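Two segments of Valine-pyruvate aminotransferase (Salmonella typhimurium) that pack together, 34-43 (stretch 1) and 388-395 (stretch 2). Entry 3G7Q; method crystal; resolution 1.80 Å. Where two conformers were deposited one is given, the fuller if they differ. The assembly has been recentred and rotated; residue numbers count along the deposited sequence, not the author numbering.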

# COMPACT_ATOMS: atom_id res chain seq x y z
N ILE A 34 13.23 -11.91 24.34
CA ILE A 34 12.60 -13.11 23.78
C ILE A 34 11.30 -12.59 23.19
O ILE A 34 10.31 -12.36 23.91
CB ILE A 34 12.42 -14.18 24.84
CG1 ILE A 34 13.81 -14.58 25.37
CG2 ILE A 34 11.67 -15.37 24.25
CD1 ILE A 34 13.78 -15.26 26.70
N MSE A 35 11.29 -12.36 21.88
CA MSE A 35 10.14 -11.76 21.19
C MSE A 35 9.25 -12.82 20.53
O MSE A 35 9.48 -13.23 19.40
CB MSE A 35 10.64 -10.74 20.15
CG MSE A 35 9.56 -10.20 19.18
SE MSE A 35 7.98 -9.49 20.07
CE MSE A 35 7.11 -8.80 18.49
N LEU A 36 8.20 -13.21 21.24
CA LEU A 36 7.24 -14.25 20.79
C LEU A 36 5.90 -13.68 20.41
O LEU A 36 4.96 -14.44 20.14
CB LEU A 36 7.09 -15.31 21.89
CG LEU A 36 8.40 -15.96 22.35
CD1 LEU A 36 8.15 -16.99 23.44
CD2 LEU A 36 9.17 -16.63 21.20
N GLY A 37 5.80 -12.35 20.35
CA GLY A 37 4.57 -11.64 20.07
C GLY A 37 4.33 -11.16 18.65
O GLY A 37 3.35 -10.48 18.39
N GLY A 38 5.24 -11.50 17.74
CA GLY A 38 5.15 -11.07 16.33
C GLY A 38 4.46 -12.07 15.44
O GLY A 38 4.07 -13.15 15.88
N GLY A 39 4.27 -11.68 14.17
CA GLY A 39 3.58 -12.51 13.22
C GLY A 39 4.40 -12.82 12.00
O GLY A 39 3.85 -13.14 10.95
N ASN A 40 5.72 -12.75 12.11
CA ASN A 40 6.54 -13.08 10.96
C ASN A 40 6.80 -14.56 10.78
O ASN A 40 6.96 -15.31 11.74
CB ASN A 40 7.84 -12.33 11.02
CG ASN A 40 7.64 -10.83 10.87
OD1 ASN A 40 6.74 -10.37 10.12
ND2 ASN A 40 8.45 -10.08 11.55
N PRO A 41 6.88 -15.00 9.52
CA PRO A 41 7.16 -16.39 9.27
C PRO A 41 8.62 -16.75 9.55
O PRO A 41 9.47 -15.88 9.86
CB PRO A 41 6.84 -16.55 7.77
CG PRO A 41 7.05 -15.21 7.19
CD PRO A 41 6.69 -14.22 8.28
N ALA A 42 8.90 -18.02 9.46
CA ALA A 42 10.23 -18.54 9.66
C ALA A 42 11.13 -18.30 8.46
O ALA A 42 10.65 -17.99 7.37
CB ALA A 42 10.14 -20.05 9.93
N HIS A 43 12.44 -18.38 8.68
CA HIS A 43 13.41 -18.38 7.60
C HIS A 43 13.82 -19.82 7.38
O HIS A 43 14.74 -20.31 8.04
CB HIS A 43 14.61 -17.52 7.93
CG HIS A 43 14.26 -16.09 8.13
ND1 HIS A 43 14.07 -15.23 7.07
CD2 HIS A 43 14.04 -15.37 9.25
CE1 HIS A 43 13.76 -14.03 7.54
NE2 HIS A 43 13.74 -14.09 8.86
N MSE A 388 -3.23 -15.92 25.82
CA MSE A 388 -2.15 -15.19 25.18
C MSE A 388 -1.79 -15.85 23.88
O MSE A 388 -1.93 -17.06 23.73
CB MSE A 388 -0.90 -15.13 26.05
CG MSE A 388 -1.11 -14.43 27.39
SE MSE A 388 0.59 -13.87 28.20
CE MSE A 388 0.51 -12.43 27.01
N ARG A 389 -1.29 -15.06 22.94
CA ARG A 389 -0.78 -15.62 21.69
C ARG A 389 0.74 -15.58 21.67
O ARG A 389 1.35 -14.56 22.05
CB ARG A 389 -1.26 -14.80 20.50
CG ARG A 389 -0.96 -15.43 19.15
CD ARG A 389 -1.16 -14.43 17.98
NE ARG A 389 -0.04 -13.48 17.84
CZ ARG A 389 -0.03 -12.46 16.98
NH1 ARG A 389 -1.06 -12.22 16.17
NH2 ARG A 389 1.03 -11.65 16.92
N MSE A 390 1.35 -16.66 21.21
CA MSE A 390 2.79 -16.70 20.94
C MSE A 390 3.03 -17.20 19.52
O MSE A 390 2.18 -17.88 18.93
CB MSE A 390 3.52 -17.60 21.94
CG MSE A 390 3.08 -19.03 21.96
SE MSE A 390 4.41 -20.09 23.00
CE MSE A 390 5.76 -20.29 21.67
N ASN A 391 4.22 -16.89 19.00
CA ASN A 391 4.68 -17.31 17.68
C ASN A 391 5.65 -18.46 17.93
O ASN A 391 6.57 -18.30 18.73
CB ASN A 391 5.34 -16.14 16.97
CG ASN A 391 5.79 -16.46 15.56
OD1 ASN A 391 6.34 -17.53 15.31
ND2 ASN A 391 5.58 -15.51 14.63
N TYR A 392 5.42 -19.63 17.33
CA TYR A 392 6.29 -20.82 17.59
C TYR A 392 7.49 -20.97 16.64
O TYR A 392 8.22 -21.97 16.72
CB TYR A 392 5.45 -22.12 17.59
CG TYR A 392 4.82 -22.52 16.28
CD1 TYR A 392 5.56 -23.17 15.29
CD2 TYR A 392 3.47 -22.29 16.04
CE1 TYR A 392 5.00 -23.54 14.09
CE2 TYR A 392 2.89 -22.70 14.86
CZ TYR A 392 3.66 -23.30 13.88
OH TYR A 392 3.09 -23.67 12.68
N VAL A 393 7.69 -19.99 15.79
CA VAL A 393 8.79 -19.99 14.80
C VAL A 393 10.21 -19.71 15.31
O VAL A 393 11.16 -20.27 14.76
CB VAL A 393 8.50 -18.94 13.68
CG1 VAL A 393 9.75 -18.61 12.90
CG2 VAL A 393 7.39 -19.41 12.81
N PRO A 394 10.38 -18.83 16.32
CA PRO A 394 11.76 -18.55 16.77
C PRO A 394 12.56 -19.79 17.18
O PRO A 394 12.00 -20.85 17.45
CB PRO A 394 11.55 -17.61 17.96
CG PRO A 394 10.27 -16.95 17.66
CD PRO A 394 9.41 -18.04 17.08
N GLU A 395 13.88 -19.66 17.24
CA GLU A 395 14.71 -20.82 17.54
C GLU A 395 14.35 -21.43 18.89
O GLU A 395 14.01 -20.72 19.84
CB GLU A 395 16.21 -20.49 17.46
CG GLU A 395 16.69 -20.09 16.05
CD GLU A 395 16.36 -21.15 14.99
OE1 GLU A 395 16.54 -22.35 15.24
OE2 GLU A 395 15.92 -20.76 13.89
O HOH W 1 2.81 -13.93 18.32
O HOH W 2 15.08 -21.86 11.06

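What forms the apolar centre of the contact? L36, the residue of stretch 1 most covered by the other segment, lies against two residues of stretch 2. CD2 of L36 comes within 3.7 Å of CG of P394, while CB of L36 sits 4.2 Å from CB of M390, a selenomethionine. A second apolar contact forms further along, where V393 points toward stretch 1 and its CG1 lies 3.3 Å from A42 CB, a tight approach for two carbons.

How are the backbones joined beside L36? The link is a single carbonyl: N391 N donates to L36 O at 2.8 Å, at the end of the strand of stretch 2. The same oxygen receives a CA-H...O contact from M390, with CA of M390 3.2 Å from O of L36, so adjacent residues of stretch 2 converge on one acceptor.

Why does the side chain of N391 matter so much to the loop? The CA-to-CB bond of N391 points toward stretch 1, and ND2 of N391 donates to G38 O at 3.1 Å and to N40 O at 3.2 Å, both nearly straight. One amide group thereby ties together two carbonyls flanking G39. Its other end is also engaged: V393 N donates to N391 OD1 at 2.8 Å, which braces the side chain against its own segment.

What closes the polar edge? R389 starts out sideways, but the end of its side chain comes nearer, and NH2 of R389 donates to O of G37 at 3.0 Å, with that oxygen near the guanidinium plane. Water 1 fills in beside it, accepting from R389 NE at 2.9 Å and donating to L36 O and G38 O, each also at 2.9 Å. The arginine thus reaches the loop both directly and through solvent.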